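Local coordinates for recombination protein recR (Deinococcus radiodurans, PDB 1VDD) that acts in homologous recombinational DNA repair as a ring-forming, zinc-binding, DNA-binding protein, probably together with RecF and RecO, at the interface of chains A and B. Coordinates in Å, arbitrary orientation; residue numbers count along the deposited sequence, not the author numbering. Chains: chain A/B, Recombination protein recR.

The interface of chains A and B. Residues chain A 10, 14, 43-44, 47; chain B 14, 43-44, 47.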
ATOM      1  N   LEU A  10      -5.481 -28.623  -1.077  1.00 37.50           N
ATOM      2  CA  LEU A  10      -6.006 -27.528  -1.875  1.00 38.64           C
ATOM      3  C   LEU A  10      -5.213 -26.257  -1.591  1.00 38.51           C
ATOM      4  O   LEU A  10      -4.861 -25.519  -2.510  1.00 39.28           O
ATOM      5  CB  LEU A  10      -7.481 -27.281  -1.547  1.00 33.14           C
ATOM      6  CG  LEU A  10      -8.449 -27.070  -2.712  1.00 27.24           C
ATOM      7  CD1 LEU A  10      -9.735 -26.472  -2.162  1.00 33.55           C
ATOM      8  CD2 LEU A  10      -7.856 -26.151  -3.754  1.00 22.58           C
ATOM      9  N   LEU A  14      -3.335 -24.209  -4.512  1.00 28.50           N
ATOM     10  CA  LEU A  14      -3.788 -22.838  -4.768  1.00 31.88           C
ATOM     11  C   LEU A  14      -2.640 -21.884  -4.499  1.00 30.45           C
ATOM     12  O   LEU A  14      -2.350 -21.017  -5.320  1.00 34.14           O
ATOM     13  CB  LEU A  14      -4.995 -22.457  -3.894  1.00 26.45           C
ATOM     14  CG  LEU A  14      -6.365 -23.042  -4.275  1.00 24.98           C
ATOM     15  CD1 LEU A  14      -7.348 -22.805  -3.161  1.00 19.33           C
ATOM     16  CD2 LEU A  14      -6.873 -22.434  -5.556  1.00  7.73           C
ATOM     17  N   LEU A  43     -15.021 -25.302 -12.622  1.00 24.21           N
ATOM     18  CA  LEU A  43     -13.702 -24.704 -12.450  1.00 27.44           C
ATOM     19  C   LEU A  43     -12.679 -25.778 -12.874  1.00 27.61           C
ATOM     20  O   LEU A  43     -11.795 -25.537 -13.694  1.00 26.01           O
ATOM     21  CB  LEU A  43     -13.456 -24.334 -10.984  1.00 30.48           C
ATOM     22  CG  LEU A  43     -12.508 -23.157 -10.680  1.00 35.46           C
ATOM     23  CD1 LEU A  43     -12.009 -23.267  -9.243  1.00 20.44           C
ATOM     24  CD2 LEU A  43     -11.326 -23.143 -11.651  1.00 32.73           C
ATOM     25  N   ALA A  44     -12.815 -26.974 -12.318  1.00 28.72           N
ATOM     26  CA  ALA A  44     -11.899 -28.055 -12.647  1.00 35.26           C
ATOM     27  C   ALA A  44     -11.861 -28.293 -14.147  1.00 33.20           C
ATOM     28  O   ALA A  44     -10.800 -28.290 -14.755  1.00 33.46           O
ATOM     29  CB  ALA A  44     -12.311 -29.335 -11.927  1.00 39.64           C
ATOM     30  N   LEU A  47     -10.198 -25.590 -16.180  1.00 34.46           N
ATOM     31  CA  LEU A  47      -8.750 -25.733 -16.023  1.00 37.91           C
ATOM     32  C   LEU A  47      -8.238 -26.771 -16.996  1.00 34.78           C
ATOM     33  O   LEU A  47      -7.378 -26.484 -17.820  1.00 33.43           O
ATOM     34  CB  LEU A  47      -8.398 -26.198 -14.604  1.00 38.08           C
ATOM     35  CG  LEU A  47      -8.135 -25.111 -13.569  1.00 42.56           C
ATOM     36  CD1 LEU A  47      -8.245 -25.688 -12.176  1.00 39.18           C
ATOM     37  CD2 LEU A  47      -6.741 -24.503 -13.809  1.00 42.86           C
TER
ATOM     38  N   LEU B  14     -12.419 -18.146 -13.020  1.00 37.84           N
ATOM     39  CA  LEU B  14     -11.467 -17.648 -12.044  1.00 33.99           C
ATOM     40  C   LEU B  14     -11.935 -16.283 -11.583  1.00 34.07           C
ATOM     41  O   LEU B  14     -11.748 -15.927 -10.427  1.00 39.58           O
ATOM     42  CB  LEU B  14     -10.057 -17.562 -12.649  1.00 34.64           C
ATOM     43  CG  LEU B  14      -9.370 -18.902 -12.936  1.00 27.08           C
ATOM     44  CD1 LEU B  14      -8.041 -18.683 -13.616  1.00 24.90           C
ATOM     45  CD2 LEU B  14      -9.173 -19.646 -11.631  1.00 28.25           C
ATOM     46  N   LEU B  43      -4.287 -29.582  -9.526  1.00 39.64           N
ATOM     47  CA  LEU B  43      -5.110 -28.478  -9.057  1.00 38.57           C
ATOM     48  C   LEU B  43      -6.586 -28.843  -9.240  1.00 37.49           C
ATOM     49  O   LEU B  43      -7.423 -28.542  -8.389  1.00 37.48           O
ATOM     50  CB  LEU B  43      -4.800 -27.207  -9.860  1.00 36.62           C
ATOM     51  CG  LEU B  43      -5.020 -25.788  -9.301  1.00 31.66           C
ATOM     52  CD1 LEU B  43      -5.463 -24.894 -10.431  1.00 25.78           C
ATOM     53  CD2 LEU B  43      -6.061 -25.770  -8.218  1.00 32.33           C
ATOM     54  N   ALA B  44      -6.900 -29.494 -10.356  1.00 38.81           N
ATOM     55  CA  ALA B  44      -8.280 -29.874 -10.652  1.00 36.92           C
ATOM     56  C   ALA B  44      -8.807 -30.918  -9.672  1.00 36.74           C
ATOM     57  O   ALA B  44      -9.936 -30.831  -9.202  1.00 36.73           O
ATOM     58  CB  ALA B  44      -8.384 -30.390 -12.080  1.00 33.59           C
ATOM     59  N   LEU B  47      -9.361 -29.660  -6.063  1.00 37.10           N
ATOM     60  CA  LEU B  47     -10.612 -28.954  -5.948  1.00 35.06           C
ATOM     61  C   LEU B  47     -11.699 -30.007  -5.721  1.00 34.88           C
ATOM     62  O   LEU B  47     -12.379 -30.003  -4.695  1.00 34.49           O
ATOM     63  CB  LEU B  47     -10.885 -28.149  -7.234  1.00 28.57           C
ATOM     64  CG  LEU B  47     -10.041 -26.874  -7.399  1.00 35.05           C
ATOM     65  CD1 LEU B  47      -9.955 -26.468  -8.873  1.00 34.57           C
ATOM     66  CD2 LEU B  47     -10.638 -25.744  -6.543  1.00 15.44           C
TER
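A:Leu47 and B:Leu43 meet methyl to methyl across the two-fold interface, where the two helices 37-53 pack antiparallel against each other. The two side chains cross at about a right angle, and B:Leu43 turns CD1 into the fork of A:Leu47, 3.4 Å from A:Leu47 CD1 and 3.6 Å from A:Leu47 CD2. The twin pair makes the same contact more loosely, with the roles exchanged: A:Leu43 CD1 sits against both branches of B:Leu47, with B:Leu47 CD1 at 3.8 Å. In each Leu43, CG stands anti to the backbone N (chi1 -154° in chain B), and from there CD1 meets the partner's Leu47. Between these two pairs the Leu47 side chains also meet each other, CD1 of A:Leu47 lying 3.8 Å from CD1 of B:Leu47. The four leucines thus interlock as a continuous apolar layer rather than as separate pairs.

Short side chains let the backbones draw near on one flank of this layer, where A:Ala44 CB faces B:Ala44 CB at 4.1 Å. On the other, helix 5-15 of chain A and helix 5-16 of chain B wall the cluster in. A:Leu10 CD2 reaches B:Leu47 CD2 at 4.0 Å, crossing it nearly at right angles, while B:Leu14 brings CD2 against the second branch of A:Leu43, 4.1 Å from its CD2. Each Leu43 of the pair therefore spends CD1 on the opposing Leu47 and turns CD2 towards the opposing Leu14.

Here the general principle of symmetric helix pairing serves the helix-hairpin-helix region: the leucine-alanine core joins two RecR subunits and probably helps hold together the four-subunit ring.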